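Local coordinates for protein oxidized polyvinyl alcohol hydrolase (Sphingopyxis, PDB 3WLA) that hydrolyses beta-diketones, cleaving 4,6-nonanedione to 2-pentanone and butanoate and breaking the chain of oxidized polyvinyl alcohol in the periplasm, at residues 203-208 with 254-259; 107-112 with 125-130. All blocks are in the same frame, centred on the assembly; numbering follows the deposited sequence.

Interaction 1. Residues 203-208 with 254-259; sequences ETRKMV and CSDYRP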
loop_
_atom_site.group_PDB
_atom_site.type_symbol
_atom_site.label_atom_id
_atom_site.label_comp_id
_atom_site.label_asym_id
_atom_site.label_seq_id
_atom_site.Cartn_x
_atom_site.Cartn_y
_atom_site.Cartn_z
ATOM N N GLU A 203 -3.328 -14.898 -19.791
ATOM C CA GLU A 203 -1.953 -15.219 -20.149
ATOM C C GLU A 203 -1.053 -14.770 -18.980
ATOM O O GLU A 203 -0.132 -15.481 -18.568
ATOM C CB GLU A 203 -1.565 -14.473 -21.439
ATOM C CG GLU A 203 -0.296 -15.100 -22.157
ATOM C CD GLU A 203 0.288 -14.252 -23.345
ATOM O OE1 GLU A 203 -0.486 -13.865 -24.276
ATOM O OE2 GLU A 203 1.532 -13.991 -23.355
ATOM N N THR A 204 -1.346 -13.589 -18.422
ATOM C CA THR A 204 -0.541 -13.068 -17.317
ATOM C C THR A 204 -0.573 -14.011 -16.157
ATOM O O THR A 204 0.477 -14.277 -15.581
ATOM C CB THR A 204 -0.982 -11.671 -16.860
ATOM O OG1 THR A 204 -0.726 -10.754 -17.908
ATOM C CG2 THR A 204 -0.165 -11.201 -15.661
ATOM N N ARG A 205 -1.753 -14.556 -15.836
ATOM C CA ARG A 205 -1.872 -15.513 -14.715
ATOM C C ARG A 205 -1.041 -16.747 -15.000
ATOM O O ARG A 205 -0.388 -17.314 -14.110
ATOM C CB ARG A 205 -3.315 -16.019 -14.525
ATOM C CG ARG A 205 -3.975 -15.598 -13.293
ATOM C CD ARG A 205 -4.988 -16.582 -12.753
ATOM N NE ARG A 205 -6.066 -16.908 -13.664
ATOM C CZ ARG A 205 -7.313 -17.194 -13.266
ATOM N NH1 ARG A 205 -8.251 -17.508 -14.151
ATOM N NH2 ARG A 205 -7.636 -17.103 -11.984
ATOM N N LYS A 206 -1.139 -17.206 -16.242
ATOM C CA LYS A 206 -0.435 -18.419 -16.601
ATOM C C LYS A 206 1.076 -18.181 -16.616
ATOM O O LYS A 206 1.802 -18.959 -16.007
ATOM C CB LYS A 206 -0.925 -18.983 -17.956
ATOM C CG LYS A 206 -2.411 -19.351 -17.988
ATOM C CD LYS A 206 -2.750 -20.223 -19.211
ATOM C CE LYS A 206 -4.260 -20.513 -19.335
ATOM N NZ LYS A 206 -4.841 -21.260 -18.177
ATOM N N MET A 207 1.547 -17.095 -17.232
ATOM C CA MET A 207 3.005 -16.932 -17.271
ATOM C C MET A 207 3.611 -16.892 -15.869
ATOM O O MET A 207 4.710 -17.427 -15.647
ATOM C CB MET A 207 3.410 -15.732 -18.134
ATOM C CG MET A 207 3.068 -14.354 -17.605
ATOM S SD MET A 207 3.440 -13.114 -18.828
ATOM C CE MET A 207 3.798 -11.675 -17.745
ATOM N N VAL A 208 2.882 -16.334 -14.895
ATOM C CA VAL A 208 3.429 -16.283 -13.562
ATOM C C VAL A 208 3.393 -17.660 -12.917
ATOM O O VAL A 208 4.377 -18.070 -12.288
ATOM C CB VAL A 208 2.706 -15.249 -12.665
ATOM C CG1 VAL A 208 3.070 -15.506 -11.227
ATOM C CG2 VAL A 208 3.152 -13.841 -13.024
ATOM N N CYS A 254 -10.950 -9.951 -13.210
ATOM C CA CYS A 254 -9.822 -9.287 -13.823
ATOM C C CYS A 254 -8.541 -9.153 -12.987
ATOM O O CYS A 254 -7.571 -8.638 -13.502
ATOM C CB CYS A 254 -10.245 -7.956 -14.414
ATOM S SG CYS A 254 -11.300 -7.022 -13.372
ATOM N N SER A 255 -8.552 -9.541 -11.706
ATOM C CA SER A 255 -7.331 -9.557 -10.905
ATOM C C SER A 255 -7.373 -10.806 -10.024
ATOM O O SER A 255 -8.414 -11.118 -9.417
ATOM C CB SER A 255 -7.218 -8.368 -9.956
ATOM O OG SER A 255 -6.918 -7.195 -10.661
ATOM N N ASP A 256 -6.255 -11.520 -9.967
ATOM C CA ASP A 256 -6.142 -12.690 -9.117
ATOM C C ASP A 256 -4.932 -12.353 -8.248
ATOM O O ASP A 256 -3.819 -12.226 -8.750
ATOM C CB ASP A 256 -5.862 -13.896 -9.992
ATOM C CG ASP A 256 -5.606 -15.163 -9.189
ATOM O OD1 ASP A 256 -5.310 -15.145 -7.987
ATOM O OD2 ASP A 256 -5.677 -16.208 -9.817
ATOM N N TYR A 257 -5.124 -12.194 -6.963
ATOM C CA TYR A 257 -4.021 -11.809 -6.139
ATOM C C TYR A 257 -3.033 -12.887 -5.771
ATOM O O TYR A 257 -2.154 -12.639 -4.989
ATOM C CB TYR A 257 -4.515 -11.110 -4.889
ATOM C CG TYR A 257 -5.302 -9.879 -5.321
ATOM C CD1 TYR A 257 -4.651 -8.675 -5.594
ATOM C CD2 TYR A 257 -6.681 -9.991 -5.610
ATOM C CE1 TYR A 257 -5.370 -7.582 -6.167
ATOM C CE2 TYR A 257 -7.399 -8.926 -6.168
ATOM C CZ TYR A 257 -6.733 -7.729 -6.437
ATOM O OH TYR A 257 -7.464 -6.693 -6.956
ATOM N N ARG A 258 -3.166 -14.074 -6.342
ATOM C CA ARG A 258 -2.173 -15.113 -6.017
ATOM C C ARG A 258 -0.901 -14.731 -6.785
ATOM O O ARG A 258 0.160 -14.513 -6.197
ATOM C CB ARG A 258 -2.703 -16.497 -6.443
ATOM C CG ARG A 258 -1.768 -17.697 -6.181
ATOM C CD ARG A 258 -2.305 -18.842 -7.052
ATOM N NE ARG A 258 -3.639 -19.222 -6.583
ATOM C CZ ARG A 258 -3.816 -19.972 -5.507
ATOM N NH1 ARG A 258 -2.751 -20.425 -4.846
ATOM N NH2 ARG A 258 -5.028 -20.195 -5.024
ATOM N N PRO A 259 -1.005 -14.582 -8.101
ATOM C CA PRO A 259 0.234 -14.227 -8.786
ATOM C C PRO A 259 0.764 -12.848 -8.412
ATOM O O PRO A 259 1.996 -12.611 -8.440
ATOM C CB PRO A 259 -0.131 -14.307 -10.259
ATOM C CG PRO A 259 -1.654 -14.113 -10.268
ATOM C CD PRO A 259 -2.070 -14.920 -9.065
#
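Arg205, on helix 201-210, reaches across to Asp256, the N-cap of helix 257-269, and this salt bridge fastens one helix to the start of another in the alpha/beta-hydrolase fold. From CB the arginine chain runs to CG, which reaches the rim of the proline ring, 4.1 Å from Pro259 CG. CD then comes up against the carboxylate, 3.0 Å from Asp256 OD2. Bends at chi2 and chi3 swing the guanidinium round, so that NE and CZ only pass the carboxylate while NH2 reaches it. NH2 donates to Asp256 OD2 over 3.1 Å in a nearly straight bond (175° at the hydrogen). The oxygen lies in the guanidinium plane, while the donor meets it on its anti side and somewhat out of the carboxylate plane, and the two flat groups stand 81° apart, an end-on grip through one nitrogen, unlike a two-pronged fork. NH1, at the other corner, is bonded to Gln202 one turn back along the helix, which helps to fix the rotation of the group.

One turn further along helix 201-210 the contact turns apolar. Val208 meets Pro259 nearly at a right angle: its CG1 branch, anti to the backbone N (chi1 165°), rests 3.6 Å from Pro259 CB. Tyr335 touches both residues, so the chain's C-terminal end packs against this joint.

The carboxylate of Asp256 thus divides its two oxygens between two tasks. While OD2 holds the arginine, OD1 accepts the capping bond from Arg258 N at 2.9 Å, the N-H coming from above the carboxylate plane.

Interaction 2. Residues 107-112 with 125-130; sequences DGWTWN and DKYKTD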
loop_
_atom_site.group_PDB
_atom_site.type_symbol
_atom_site.label_atom_id
_atom_site.label_comp_id
_atom_site.label_asym_id
_atom_site.label_seq_id
_atom_site.Cartn_x
_atom_site.Cartn_y
_atom_site.Cartn_z
ATOM N N ASP A 107 -5.863 9.123 -18.238
ATOM C CA ASP A 107 -4.678 9.923 -18.265
ATOM C C ASP A 107 -3.409 9.198 -17.954
ATOM O O ASP A 107 -2.518 9.749 -17.282
ATOM C CB ASP A 107 -4.828 11.103 -17.330
ATOM C CG ASP A 107 -6.034 11.946 -17.691
ATOM O OD1 ASP A 107 -6.372 12.006 -18.909
ATOM O OD2 ASP A 107 -6.636 12.533 -16.772
ATOM N N GLY A 108 -3.328 7.951 -18.381
ATOM C CA GLY A 108 -2.075 7.231 -18.198
ATOM C C GLY A 108 -2.041 6.253 -17.079
ATOM O O GLY A 108 -1.047 5.565 -16.925
ATOM N N TRP A 109 -3.139 6.169 -16.323
ATOM C CA TRP A 109 -3.258 5.237 -15.201
ATOM C C TRP A 109 -4.128 4.019 -15.529
ATOM O O TRP A 109 -5.056 4.101 -16.336
ATOM C CB TRP A 109 -3.836 5.983 -13.985
ATOM C CG TRP A 109 -2.907 7.105 -13.545
ATOM C CD1 TRP A 109 -3.103 8.465 -13.706
ATOM C CD2 TRP A 109 -1.601 6.948 -12.959
ATOM N NE1 TRP A 109 -1.978 9.146 -13.249
ATOM C CE2 TRP A 109 -1.054 8.241 -12.791
ATOM C CE3 TRP A 109 -0.847 5.836 -12.555
ATOM C CZ2 TRP A 109 0.221 8.448 -12.232
ATOM C CZ3 TRP A 109 0.416 6.028 -11.991
ATOM C CH2 TRP A 109 0.943 7.329 -11.833
ATOM N N THR A 110 -3.830 2.901 -14.884
ATOM C CA THR A 110 -4.583 1.665 -15.080
ATOM C C THR A 110 -5.992 1.637 -14.410
ATOM O O THR A 110 -6.985 1.317 -15.059
ATOM C CB THR A 110 -3.796 0.436 -14.550
ATOM O OG1 THR A 110 -2.475 0.378 -15.163
ATOM C CG2 THR A 110 -4.581 -0.852 -14.865
ATOM N N TRP A 111 -6.069 2.001 -13.126
ATOM C CA TRP A 111 -7.333 1.911 -12.377
ATOM C C TRP A 111 -7.516 3.272 -11.717
ATOM O O TRP A 111 -6.547 3.889 -11.243
ATOM C CB TRP A 111 -7.197 0.785 -11.311
ATOM C CG TRP A 111 -8.486 0.168 -10.786
ATOM C CD1 TRP A 111 -8.921 0.063 -9.445
ATOM C CD2 TRP A 111 -9.469 -0.505 -11.566
ATOM N NE1 TRP A 111 -10.097 -0.638 -9.384
ATOM C CE2 TRP A 111 -10.462 -0.998 -10.660
ATOM C CE3 TRP A 111 -9.615 -0.747 -12.950
ATOM C CZ2 TRP A 111 -11.585 -1.716 -11.110
ATOM C CZ3 TRP A 111 -10.731 -1.467 -13.387
ATOM C CH2 TRP A 111 -11.691 -1.937 -12.480
ATOM N N ASN A 112 -8.759 3.729 -11.674
ATOM C CA ASN A 112 -9.021 5.037 -11.162
ATOM C C ASN A 112 -8.838 5.348 -9.651
ATOM O O ASN A 112 -8.474 6.453 -9.311
ATOM C CB ASN A 112 -10.441 5.463 -11.578
ATOM C CG ASN A 112 -10.610 6.984 -11.612
ATOM O OD1 ASN A 112 -9.687 7.692 -11.952
ATOM N ND2 ASN A 112 -11.783 7.470 -11.294
ATOM N N ASP A 125 3.386 5.701 -20.641
ATOM C CA ASP A 125 4.836 5.678 -20.729
ATOM C C ASP A 125 5.525 6.686 -19.807
ATOM O O ASP A 125 6.556 6.382 -19.225
ATOM C CB ASP A 125 5.274 5.878 -22.173
ATOM C CG ASP A 125 5.000 4.641 -23.034
ATOM O OD1 ASP A 125 4.597 3.574 -22.469
ATOM O OD2 ASP A 125 5.183 4.726 -24.279
ATOM N N LYS A 126 4.964 7.874 -19.639
ATOM C CA LYS A 126 5.632 8.823 -18.743
ATOM C C LYS A 126 5.750 8.256 -17.319
ATOM O O LYS A 126 6.649 8.648 -16.546
ATOM C CB LYS A 126 4.869 10.135 -18.688
ATOM C CG LYS A 126 3.494 10.002 -18.102
ATOM C CD LYS A 126 2.836 11.349 -18.013
ATOM C CE LYS A 126 2.342 11.786 -19.375
ATOM N NZ LYS A 126 1.305 10.823 -19.925
ATOM N N TYR A 127 4.883 7.303 -16.979
ATOM C CA TYR A 127 4.881 6.786 -15.623
ATOM C C TYR A 127 5.797 5.654 -15.402
ATOM O O TYR A 127 5.816 5.087 -14.311
ATOM C CB TYR A 127 3.463 6.473 -15.162
ATOM C CG TYR A 127 2.644 7.735 -15.144
ATOM C CD1 TYR A 127 3.131 8.885 -14.507
ATOM C CD2 TYR A 127 1.400 7.793 -15.725
ATOM C CE1 TYR A 127 2.400 10.049 -14.449
ATOM C CE2 TYR A 127 0.629 8.994 -15.669
ATOM C CZ TYR A 127 1.158 10.100 -15.018
ATOM O OH TYR A 127 0.413 11.239 -14.862
ATOM N N LYS A 128 6.586 5.342 -16.443
ATOM C CA LYS A 128 7.627 4.340 -16.323
ATOM C C LYS A 128 8.703 4.946 -15.378
ATOM O O LYS A 128 9.431 4.201 -14.711
ATOM C CB LYS A 128 8.270 4.063 -17.696
ATOM C CG LYS A 128 7.612 2.949 -18.475
ATOM C CD LYS A 128 8.065 2.938 -19.919
ATOM C CE LYS A 128 7.548 1.678 -20.615
ATOM N NZ LYS A 128 8.071 1.496 -22.031
ATOM N N THR A 129 8.790 6.284 -15.328
ATOM C CA THR A 129 9.808 6.966 -14.496
ATOM C C THR A 129 9.274 7.998 -13.486
ATOM O O THR A 129 9.911 8.246 -12.454
ATOM C CB THR A 129 10.882 7.677 -15.384
ATOM O OG1 THR A 129 10.243 8.619 -16.273
ATOM C CG2 THR A 129 11.656 6.644 -16.211
ATOM N N ASP A 130 8.118 8.588 -13.793
ATOM C CA ASP A 130 7.437 9.590 -12.958
ATOM C C ASP A 130 6.603 8.793 -11.947
ATOM O O ASP A 130 5.782 7.957 -12.345
ATOM C CB ASP A 130 6.503 10.436 -13.837
ATOM C CG ASP A 130 5.861 11.607 -13.082
ATOM O OD1 ASP A 130 5.673 11.506 -11.851
ATOM O OD2 ASP A 130 5.509 12.624 -13.715
#
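Tyr127 stacks face to face, with an offset, on the indole of Trp109. The centroid of its ring is 3.9 Å from that of the indole's six-membered ring, and the planes are tilted by 21°. The overlap is uneven: Trp109 CZ2 sits over the centre of the tyrosine ring, 3.4 Å from Tyr127 CZ, whereas Tyr127 CE2 falls toward the rim of the indole. The phenol is displaced toward the CE2-CZ2 side of the indole, with Tyr127 CE2 3.4 Å from Trp109 CE2 and the hydroxyl passing beside NE1.

Both residues have CG anti to their own carbonyl carbon (chi1 -62° in each), yet the routes differ. The CB of Tyr127 already points at the other segment; that of Trp109 does not, and the length of the indole brings its six-membered ring across to the tyrosine. The pair joins two parts of the long connection between strand 81-85 and helix 133-145, an excursion from the alpha/beta-hydrolase sheet that contains no regular helix or strand across the twelve residues separating the segments.

The face of Tyr127 turned from the indole is covered by its neighbour Lys126, whose CG stands over the ring centre, so the phenol is held between an aromatic surface and an aliphatic chain. At the ring edge two backbone carbonyls approach near the plane: Gly108 O is 3.5 Å from Tyr127 CD2, and Asp107 O is 3.6 Å from Tyr127 CE2. Gly108 has positive phi (102°), and its backbone passes close to the edge of the Tyr127 ring.

Along the chain the two contacts come in series, interaction 2 first and interaction 1 later, and their centres lie 21 Å apart. Their nearest atoms are about 5 Å apart, without touching, and they share no helix or strand. Interaction 2 belongs to the connection leading from strand 81-85 to helix 133-145; interaction 1 joins helix 201-210 to the junction of strand 253-256 with helix 257-269. Both lie outside the central sheet, in the connections and helices around it. Interaction 1 is near the probable catalytic centre: the side chain of Asp256 is about 12 Å from that of Ser162, the probable charge-relay serine, whereas interaction 2 is structural packing away from it.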